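Local coordinates for protein uncharacterized HTH-type transcriptional regulator HI_0893 (Haemophilus influenzae, PDB 3QKX) that probably acts as a TetR-family transcription factor that binds regulatory DNA through an N-terminal helix-turn-helix domain and pairs through a helical C-terminal domain, at residues D18-A22 and S104-Y109; L9-F14 and T44-F49; W127-C131 and E145-F149. One frame throughout, in Å; residues are numbered along the deposited sequence.

Contact 1. Residues D18-A22 and S104-Y109; sequences DRLMA and SNLKQY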
loop_
_atom_site.group_PDB
_atom_site.type_symbol
_atom_site.label_atom_id
_atom_site.label_comp_id
_atom_site.label_asym_id
_atom_site.label_seq_id
_atom_site.Cartn_x
_atom_site.Cartn_y
_atom_site.Cartn_z
ATOM N N ASP A 18 1.732 -18.972 -1.220
ATOM C CA ASP A 18 2.520 -17.780 -0.952
ATOM C C ASP A 18 3.808 -17.734 -1.771
ATOM O O ASP A 18 4.052 -16.764 -2.492
ATOM C CB ASP A 18 2.878 -17.704 0.530
ATOM C CG ASP A 18 1.911 -16.877 1.323
ATOM O OD1 ASP A 18 1.566 -15.751 0.897
ATOM O OD2 ASP A 18 1.553 -17.326 2.422
ATOM N N ARG A 19 4.599 -18.801 -1.685
ATOM C CA ARG A 19 5.910 -18.852 -2.351
ATOM C C ARG A 19 5.814 -18.699 -3.859
ATOM O O ARG A 19 6.510 -17.883 -4.437
ATOM C CB ARG A 19 6.639 -20.158 -2.022
ATOM C CG ARG A 19 7.096 -20.259 -0.577
ATOM C CD ARG A 19 7.973 -21.495 -0.348
ATOM N NE ARG A 19 7.444 -22.261 0.776
ATOM C CZ ARG A 19 6.793 -23.434 0.717
ATOM N NH1 ARG A 19 6.643 -24.125 -0.426
ATOM N NH2 ARG A 19 6.331 -23.956 1.849
ATOM N N LEU A 20 4.942 -19.480 -4.484
ATOM C CA LEU A 20 4.770 -19.436 -5.943
ATOM C C LEU A 20 4.199 -18.064 -6.360
ATOM O O LEU A 20 4.544 -17.531 -7.428
ATOM C CB LEU A 20 3.895 -20.611 -6.438
ATOM C CG LEU A 20 4.165 -21.185 -7.837
HETATM N N MSE A 21 3.410 -17.449 -5.481
HETATM C CA MSE A 21 2.914 -16.092 -5.728
HETATM C C MSE A 21 4.017 -15.022 -5.609
HETATM O O MSE A 21 4.000 -14.040 -6.338
HETATM C CB MSE A 21 1.761 -15.768 -4.774
HETATM C CG MSE A 21 0.861 -14.670 -5.261
HETATM SE SE MSE A 21 -0.415 -14.176 -3.926
HETATM C CE MSE A 21 -1.394 -15.819 -3.787
ATOM N N ALA A 22 4.944 -15.204 -4.670
ATOM C CA ALA A 22 6.028 -14.261 -4.454
ATOM C C ALA A 22 7.112 -14.359 -5.549
ATOM O O ALA A 22 7.661 -13.334 -5.975
ATOM C CB ALA A 22 6.631 -14.468 -3.076
ATOM N N SER A 104 5.598 -9.339 0.220
ATOM C CA SER A 104 5.509 -9.228 -1.245
ATOM C C SER A 104 4.088 -9.394 -1.746
ATOM O O SER A 104 3.642 -8.659 -2.611
ATOM C CB SER A 104 6.361 -10.285 -1.943
ATOM O OG SER A 104 7.718 -10.173 -1.601
ATOM N N ASN A 105 3.386 -10.381 -1.218
ATOM C CA ASN A 105 2.061 -10.704 -1.727
ATOM C C ASN A 105 0.939 -9.762 -1.235
ATOM O O ASN A 105 -0.123 -9.727 -1.852
ATOM C CB ASN A 105 1.730 -12.176 -1.440
ATOM C CG ASN A 105 2.665 -13.126 -2.159
ATOM O OD1 ASN A 105 3.202 -12.799 -3.206
ATOM N ND2 ASN A 105 2.860 -14.315 -1.598
ATOM N N LEU A 106 1.182 -8.985 -0.170
ATOM C CA LEU A 106 0.204 -7.984 0.316
ATOM C C LEU A 106 -0.532 -7.235 -0.809
ATOM O O LEU A 106 -1.760 -7.079 -0.774
ATOM C CB LEU A 106 0.887 -6.940 1.194
ATOM C CG LEU A 106 1.193 -7.247 2.655
ATOM C CD1 LEU A 106 1.893 -6.034 3.292
ATOM C CD2 LEU A 106 -0.055 -7.595 3.418
ATOM N N LYS A 107 0.227 -6.774 -1.800
ATOM C CA LYS A 107 -0.343 -5.999 -2.892
ATOM C C LYS A 107 -1.232 -6.912 -3.747
ATOM O O LYS A 107 -2.443 -6.669 -3.899
ATOM C CB LYS A 107 0.779 -5.366 -3.728
ATOM C CG LYS A 107 1.659 -4.363 -2.928
ATOM N N GLN A 108 -0.637 -8.000 -4.233
ATOM C CA GLN A 108 -1.363 -8.994 -5.035
ATOM C C GLN A 108 -2.578 -9.659 -4.335
ATOM O O GLN A 108 -3.440 -10.197 -5.016
ATOM C CB GLN A 108 -0.403 -10.083 -5.532
ATOM C CG GLN A 108 0.566 -9.640 -6.617
ATOM C CD GLN A 108 1.506 -10.761 -7.032
ATOM O OE1 GLN A 108 1.391 -11.319 -8.122
ATOM N NE2 GLN A 108 2.437 -11.101 -6.154
ATOM N N TYR A 109 -2.641 -9.633 -3.001
ATOM C CA TYR A 109 -3.796 -10.200 -2.271
ATOM C C TYR A 109 -5.138 -9.550 -2.630
ATOM O O TYR A 109 -6.151 -10.243 -2.685
ATOM C CB TYR A 109 -3.613 -10.106 -0.736
ATOM C CG TYR A 109 -2.600 -11.054 -0.077
ATOM C CD1 TYR A 109 -2.185 -12.255 -0.681
ATOM C CD2 TYR A 109 -2.111 -10.769 1.193
ATOM C CE1 TYR A 109 -1.270 -13.103 -0.050
ATOM C CE2 TYR A 109 -1.206 -11.614 1.830
ATOM C CZ TYR A 109 -0.788 -12.785 1.201
ATOM O OH TYR A 109 0.114 -13.628 1.824
#
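Asp18 receives most of the hydrogen bonds here. Its carboxylate atom OD1 accepts the hydroxyl OH of Tyr109 at 2.7 Å and ND2 of Asn105 at 3.2 Å, while the same ND2 of Asn105 also reaches the backbone O of Asp18 at 2.9 Å. The Asn105 amide thus bridges main chain and side chain of one residue, and does so although Asp18 O already accepts the helical bond from Ala22 N at 2.8 Å. One turn on, NE2 of Gln108 makes a weak hydrogen bond to the backbone O of Met21 at 3.3 Å; its OE1 bonds Leu26 N, just past the end of helix 6-23. The other carboxylate oxygen of Asp18 pairs with Arg62 of helix 52-72 in a salt bridge. Around these bonds the packing is modest. Met21, a selenomethionine, extends along the interface and brings SE to 4.1 Å from CE1 of Tyr109, an oblique Met-aromatic contact, and Ala22 CB lies 4.3 Å from Ser104 CB at the margin. The helix segments cross nearly at right angles (87°), with axes 9.8 Å apart. This junction joins the first helix of the DNA-binding domain to helix 100-109 of the C-terminal domain, and its directional bonds, two of them to backbone carbonyls, are consistent with a defined orientation of the two domains.

Contact 2. Residues L9-F14 and T44-F49; sequences LAEQIF and TIYLYF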
loop_
_atom_site.group_PDB
_atom_site.type_symbol
_atom_site.label_atom_id
_atom_site.label_comp_id
_atom_site.label_asym_id
_atom_site.label_seq_id
_atom_site.Cartn_x
_atom_site.Cartn_y
_atom_site.Cartn_z
ATOM N N LEU A 9 -2.261 -30.165 6.245
ATOM C CA LEU A 9 -2.084 -30.359 4.809
ATOM C C LEU A 9 -2.595 -29.179 3.983
ATOM O O LEU A 9 -2.028 -28.884 2.947
ATOM C CB LEU A 9 -2.786 -31.631 4.341
ATOM C CG LEU A 9 -2.604 -32.003 2.872
ATOM C CD1 LEU A 9 -1.132 -32.200 2.557
ATOM C CD2 LEU A 9 -3.395 -33.228 2.558
ATOM N N ALA A 10 -3.695 -28.557 4.412
ATOM C CA ALA A 10 -4.175 -27.333 3.781
ATOM C C ALA A 10 -3.142 -26.233 3.914
ATOM O O ALA A 10 -2.886 -25.501 2.958
ATOM C CB ALA A 10 -5.518 -26.882 4.403
ATOM N N GLU A 11 -2.543 -26.125 5.095
ATOM C CA GLU A 11 -1.561 -25.064 5.363
ATOM C C GLU A 11 -0.188 -25.247 4.607
ATOM O O GLU A 11 0.476 -24.358 4.257
ATOM C CB GLU A 11 -1.329 -24.914 6.881
ATOM C CG GLU A 11 -0.356 -23.759 7.299
ATOM C CD GLU A 11 -0.742 -22.399 6.729
ATOM O OE1 GLU A 11 -1.954 -22.077 6.694
ATOM O OE2 GLU A 11 0.171 -21.642 6.333
ATOM N N GLN A 12 0.113 -26.589 4.466
ATOM C CA GLN A 12 1.218 -26.995 3.600
ATOM C C GLN A 12 1.025 -26.415 2.199
ATOM O O GLN A 12 1.931 -25.821 1.649
ATOM C CB GLN A 12 1.310 -28.529 3.553
ATOM C CG GLN A 12 2.619 -29.086 2.998
ATOM C CD GLN A 12 2.664 -30.609 3.059
ATOM O OE1 GLN A 12 2.219 -31.207 4.031
ATOM N NE2 GLN A 12 3.204 -31.239 2.012
ATOM N N ILE A 13 -0.181 -26.543 1.663
ATOM C CA ILE A 13 -0.505 -26.014 0.340
ATOM C C ILE A 13 -0.573 -24.477 0.348
ATOM O O ILE A 13 -0.075 -23.831 -0.582
ATOM C CB ILE A 13 -1.818 -26.629 -0.214
ATOM C CG1 ILE A 13 -1.619 -28.134 -0.507
ATOM C CG2 ILE A 13 -2.259 -25.934 -1.483
ATOM C CD1 ILE A 13 -2.925 -28.973 -0.520
ATOM N N PHE A 14 -1.149 -23.892 1.397
ATOM C CA PHE A 14 -1.275 -22.435 1.456
ATOM C C PHE A 14 0.101 -21.761 1.535
ATOM O O PHE A 14 0.362 -20.801 0.825
ATOM C CB PHE A 14 -2.151 -21.986 2.639
ATOM C CG PHE A 14 -3.619 -22.355 2.519
ATOM C CD1 PHE A 14 -4.311 -22.241 1.315
ATOM C CD2 PHE A 14 -4.321 -22.753 3.648
ATOM C CE1 PHE A 14 -5.650 -22.573 1.237
ATOM C CE2 PHE A 14 -5.674 -23.082 3.578
ATOM C CZ PHE A 14 -6.340 -22.985 2.378
ATOM N N THR A 44 -3.927 -35.083 -4.568
ATOM C CA THR A 44 -4.203 -34.509 -3.255
ATOM C C THR A 44 -4.793 -33.123 -3.400
ATOM O O THR A 44 -5.857 -32.847 -2.856
ATOM C CB THR A 44 -2.937 -34.400 -2.379
ATOM O OG1 THR A 44 -2.454 -35.710 -2.041
ATOM C CG2 THR A 44 -3.242 -33.634 -1.106
ATOM N N ILE A 45 -4.125 -32.272 -4.170
ATOM C CA ILE A 45 -4.546 -30.881 -4.314
ATOM C C ILE A 45 -5.918 -30.755 -5.003
ATOM O O ILE A 45 -6.737 -29.912 -4.606
ATOM C CB ILE A 45 -3.454 -30.008 -5.052
ATOM C CG1 ILE A 45 -3.628 -28.526 -4.734
ATOM C CG2 ILE A 45 -3.478 -30.217 -6.561
ATOM C CD1 ILE A 45 -2.406 -27.725 -5.057
ATOM N N TYR A 46 -6.189 -31.618 -5.992
ATOM C CA TYR A 46 -7.483 -31.571 -6.700
ATOM C C TYR A 46 -8.621 -32.085 -5.845
ATOM O O TYR A 46 -9.747 -31.639 -6.012
ATOM C CB TYR A 46 -7.446 -32.328 -8.043
ATOM C CG TYR A 46 -6.888 -31.510 -9.197
ATOM C CD1 TYR A 46 -7.484 -30.309 -9.587
ATOM C CD2 TYR A 46 -5.764 -31.944 -9.905
ATOM C CE1 TYR A 46 -6.960 -29.555 -10.640
ATOM C CE2 TYR A 46 -5.234 -31.205 -10.958
ATOM C CZ TYR A 46 -5.831 -30.022 -11.328
ATOM O OH TYR A 46 -5.298 -29.308 -12.380
ATOM N N LEU A 47 -8.333 -33.017 -4.932
ATOM C CA LEU A 47 -9.329 -33.464 -3.969
ATOM C C LEU A 47 -9.656 -32.380 -2.958
ATOM O O LEU A 47 -10.818 -32.154 -2.677
ATOM C CB LEU A 47 -8.853 -34.710 -3.236
ATOM C CG LEU A 47 -9.910 -35.463 -2.427
ATOM C CD1 LEU A 47 -11.121 -35.858 -3.270
ATOM C CD2 LEU A 47 -9.273 -36.684 -1.830
ATOM N N TYR A 48 -8.622 -31.709 -2.436
ATOM C CA TYR A 48 -8.775 -30.609 -1.442
ATOM C C TYR A 48 -9.514 -29.389 -1.941
ATOM O O TYR A 48 -10.313 -28.824 -1.207
ATOM C CB TYR A 48 -7.406 -30.170 -0.866
ATOM C CG TYR A 48 -7.074 -30.961 0.352
ATOM C CD1 TYR A 48 -6.884 -32.334 0.263
ATOM C CD2 TYR A 48 -7.069 -30.381 1.605
ATOM C CE1 TYR A 48 -6.655 -33.098 1.377
ATOM C CE2 TYR A 48 -6.827 -31.144 2.738
ATOM C CZ TYR A 48 -6.630 -32.507 2.615
ATOM O OH TYR A 48 -6.387 -33.297 3.711
ATOM N N PHE A 49 -9.227 -28.972 -3.172
ATOM C CA PHE A 49 -9.844 -27.776 -3.764
ATOM C C PHE A 49 -10.387 -28.095 -5.150
ATOM O O PHE A 49 -9.696 -28.716 -5.955
ATOM C CB PHE A 49 -8.827 -26.660 -3.853
ATOM C CG PHE A 49 -8.056 -26.442 -2.581
ATOM C CD1 PHE A 49 -8.607 -25.721 -1.531
ATOM C CD2 PHE A 49 -6.785 -26.968 -2.429
ATOM C CE1 PHE A 49 -7.897 -25.522 -0.368
ATOM C CE2 PHE A 49 -6.077 -26.778 -1.260
ATOM C CZ PHE A 49 -6.631 -26.058 -0.234
#
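Leu9 lies against one face of the Tyr48 ring, its CG over the ring and its CD2 3.3 Å from CZ and 3.2 Å from OH of Tyr48, a tight aliphatic-on-aromatic fit. The same CD2 of Leu9 comes within 3.7 Å of Thr44 CG2, so the leucine tip meets two residues spaced one helical turn apart. A turn further along, Ile13 points at the other segment and touches two residues: its CG2 is 4.0 Å from Ile45 CD1, and its CD1 meets the edge of the Phe49 ring, 3.9 Å from CE2. Phe14 completes the row, with CE1 3.9 Å from CZ of Phe49; the two rings are inclined by 51°, their centroids 5.8 Å apart. Phe49 is the first residue to leave the helix, and its ring reaches both Ile13 and Phe14. The segments cross at 108° with axes 11.4 Å apart, a separation filled by these large side chains. Ile45 continues onto Leu34 and Ala35 of helix 31-38, and Phe14 onto Phe59 of helix 52-72, so the end formed by Ile13, Phe14, Ile45 and Phe49 belongs to the hydrophobic core of the three-helix TetR-type DNA-binding domain, while Leu9, Thr44 and Tyr48 form the more open end. Helix 42-48, within the predicted helix-turn-helix motif, is probably the recognition helix, as in its relatives. Contacts across the segments are mainly apolar and none is a hydrogen bond, which suggests that side-chain shape and bulk largely determine how that helix sits on helix 6-23.

Contact 3. Residues W127-C131 and E145-F149; sequences WDLFC and EDILF. With EDO (1,2-ethanediol), chain C.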
loop_
_atom_site.group_PDB
_atom_site.type_symbol
_atom_site.label_atom_id
_atom_site.label_comp_id
_atom_site.label_asym_id
_atom_site.label_seq_id
_atom_site.Cartn_x
_atom_site.Cartn_y
_atom_site.Cartn_z
ATOM N N TRP A 127 -8.692 -4.459 16.114
ATOM C CA TRP A 127 -8.634 -3.034 15.804
ATOM C C TRP A 127 -9.948 -2.355 16.097
ATOM O O TRP A 127 -9.971 -1.298 16.751
ATOM C CB TRP A 127 -8.287 -2.785 14.339
ATOM C CG TRP A 127 -8.281 -1.333 14.025
ATOM C CD1 TRP A 127 -9.141 -0.659 13.200
ATOM C CD2 TRP A 127 -7.405 -0.347 14.581
ATOM N NE1 TRP A 127 -8.845 0.688 13.210
ATOM C CE2 TRP A 127 -7.766 0.895 14.031
ATOM C CE3 TRP A 127 -6.341 -0.398 15.472
ATOM C CZ2 TRP A 127 -7.113 2.075 14.368
ATOM C CZ3 TRP A 127 -5.685 0.786 15.799
ATOM C CH2 TRP A 127 -6.078 1.994 15.254
ATOM N N ASP A 128 -11.027 -2.942 15.584
ATOM C CA ASP A 128 -12.367 -2.407 15.765
ATOM C C ASP A 128 -12.691 -2.314 17.245
ATOM O O ASP A 128 -13.172 -1.268 17.710
ATOM C CB ASP A 128 -13.432 -3.278 15.036
ATOM C CG ASP A 128 -13.464 -3.051 13.486
ATOM O OD1 ASP A 128 -12.757 -2.164 12.955
ATOM O OD2 ASP A 128 -14.224 -3.771 12.804
ATOM N N LEU A 129 -12.410 -3.400 17.975
ATOM C CA LEU A 129 -12.679 -3.481 19.415
ATOM C C LEU A 129 -11.875 -2.455 20.178
ATOM O O LEU A 129 -12.394 -1.797 21.086
ATOM C CB LEU A 129 -12.340 -4.868 19.975
ATOM C CG LEU A 129 -13.208 -6.083 19.603
ATOM C CD1 LEU A 129 -12.757 -7.314 20.406
ATOM C CD2 LEU A 129 -14.684 -5.827 19.821
ATOM N N PHE A 130 -10.606 -2.335 19.825
ATOM C CA PHE A 130 -9.730 -1.386 20.472
ATOM C C PHE A 130 -10.241 0.042 20.276
ATOM O O PHE A 130 -10.277 0.816 21.221
ATOM C CB PHE A 130 -8.318 -1.525 19.928
ATOM C CG PHE A 130 -7.411 -0.373 20.275
ATOM C CD1 PHE A 130 -6.758 -0.344 21.496
ATOM C CD2 PHE A 130 -7.201 0.676 19.372
ATOM C CE1 PHE A 130 -5.914 0.703 21.836
ATOM C CE2 PHE A 130 -6.333 1.735 19.696
ATOM C CZ PHE A 130 -5.697 1.749 20.940
ATOM N N CYS A 131 -10.616 0.376 19.043
ATOM C CA CYS A 131 -11.192 1.680 18.729
ATOM C C CYS A 131 -12.406 1.959 19.566
ATOM O O CYS A 131 -12.543 3.060 20.058
ATOM C CB CYS A 131 -11.540 1.793 17.247
ATOM S SG CYS A 131 -10.078 1.953 16.202
ATOM N N GLU A 145 -13.491 3.592 11.887
ATOM C CA GLU A 145 -12.364 2.712 12.278
ATOM C C GLU A 145 -11.339 2.562 11.163
ATOM O O GLU A 145 -10.154 2.481 11.447
ATOM C CB GLU A 145 -12.859 1.331 12.721
ATOM C CG GLU A 145 -13.737 1.354 13.994
ATOM C CD GLU A 145 -15.244 1.505 13.724
ATOM O OE1 GLU A 145 -15.624 1.933 12.610
ATOM O OE2 GLU A 145 -16.047 1.197 14.642
ATOM N N ASP A 146 -11.777 2.550 9.903
ATOM C CA ASP A 146 -10.815 2.422 8.792
ATOM C C ASP A 146 -9.948 3.660 8.621
ATOM O O ASP A 146 -8.760 3.530 8.423
ATOM C CB ASP A 146 -11.448 1.979 7.450
ATOM C CG ASP A 146 -12.610 2.835 7.014
ATOM O OD1 ASP A 146 -12.733 3.984 7.481
ATOM O OD2 ASP A 146 -13.419 2.347 6.188
ATOM N N ILE A 147 -10.540 4.849 8.766
ATOM C CA ILE A 147 -9.787 6.099 8.714
ATOM C C ILE A 147 -8.751 6.121 9.820
ATOM O O ILE A 147 -7.572 6.401 9.575
ATOM C CB ILE A 147 -10.696 7.342 8.825
ATOM C CG1 ILE A 147 -11.475 7.550 7.533
ATOM C CG2 ILE A 147 -9.892 8.553 9.079
ATOM C CD1 ILE A 147 -12.644 8.510 7.666
ATOM N N LEU A 148 -9.169 5.777 11.025
ATOM C CA LEU A 148 -8.233 5.725 12.135
ATOM C C LEU A 148 -7.072 4.773 11.839
ATOM O O LEU A 148 -5.905 5.117 12.054
ATOM C CB LEU A 148 -8.952 5.295 13.414
ATOM C CG LEU A 148 -9.960 6.284 14.006
ATOM C CD1 LEU A 148 -10.684 5.597 15.152
ATOM C CD2 LEU A 148 -9.260 7.553 14.479
ATOM N N PHE A 149 -7.387 3.593 11.322
ATOM C CA PHE A 149 -6.347 2.657 10.920
ATOM C C PHE A 149 -5.392 3.270 9.902
ATOM O O PHE A 149 -4.192 3.205 10.086
ATOM C CB PHE A 149 -6.947 1.397 10.348
ATOM C CG PHE A 149 -5.916 0.373 9.923
ATOM C CD1 PHE A 149 -5.388 -0.513 10.836
ATOM C CD2 PHE A 149 -5.503 0.283 8.601
ATOM C CE1 PHE A 149 -4.440 -1.464 10.448
ATOM C CE2 PHE A 149 -4.565 -0.686 8.209
ATOM C CZ PHE A 149 -4.044 -1.553 9.135
HETATM C C1 EDO C . -10.133 -1.599 9.593
HETATM O O1 EDO C . -8.950 -1.898 8.840
HETATM C C2 EDO C . -11.377 -1.904 8.764
HETATM O O2 EDO C . -12.546 -1.746 9.583
#
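Trp127 opens the segment and makes its main link: NE1 donates a straight hydrogen bond, 2.8 Å, to the backbone O of Glu145 in the first turn of helix 145-151. The rest of the indole lies along that helix, with CZ2 3.8 Å from Leu148 CB, and its five-membered ring takes the edge of Phe149 on its face in a T-shaped pair (centroids 5.4 Å apart, planes at 77°). Asp128 follows, its OD1 3.5 Å from Glu145 CB and 3.4 Å from O2 of an ethanediol, a weak hydrogen bond. That molecule, probably from the crystallisation liquor, also rests its O1 over the Phe149 ring. Cys131, one turn after Trp127, closes the interface with CB 3.9 Å from Glu145 CG and SG 3.8 Å from Leu148 CD1. The segments cross at 98°, axes 10.3 Å apart, within the C-terminal domain. Helix 126-137 packs on helix 145-151 through Trp127 and Cys131 and on Tyr85 and Met88 of helix 81-98 through Phe130; Phe149 runs on to Ile157 of helix 154-165, and helix 145-151 also meets the second subunit, where Asp146 forms a salt bridge with Lys164 of that chain.

Overall arrangement
Contacts 1 and 2 share helix 6-23, whose 9-14 segment packs inside the DNA-binding domain and whose 18-22 segment meets the C-terminal domain; their centres are 18 Å apart. Arg62 of helix 52-72 ties the two segments of that helix together, forming salt bridges with Asp18 in segment 18-22 and Glu11 in segment 9-14. Contact 3 lies across the chain's centre from both, its centre 25 Å from contact 1 and 34 Å from contact 2, without touching either. The three therefore mark successive levels from the predicted DNA-reading end, through the interdomain junction, to the C-terminal domain beside the second subunit. The ethanediol belongs to contact 3 alone and does not by itself identify an effector pocket.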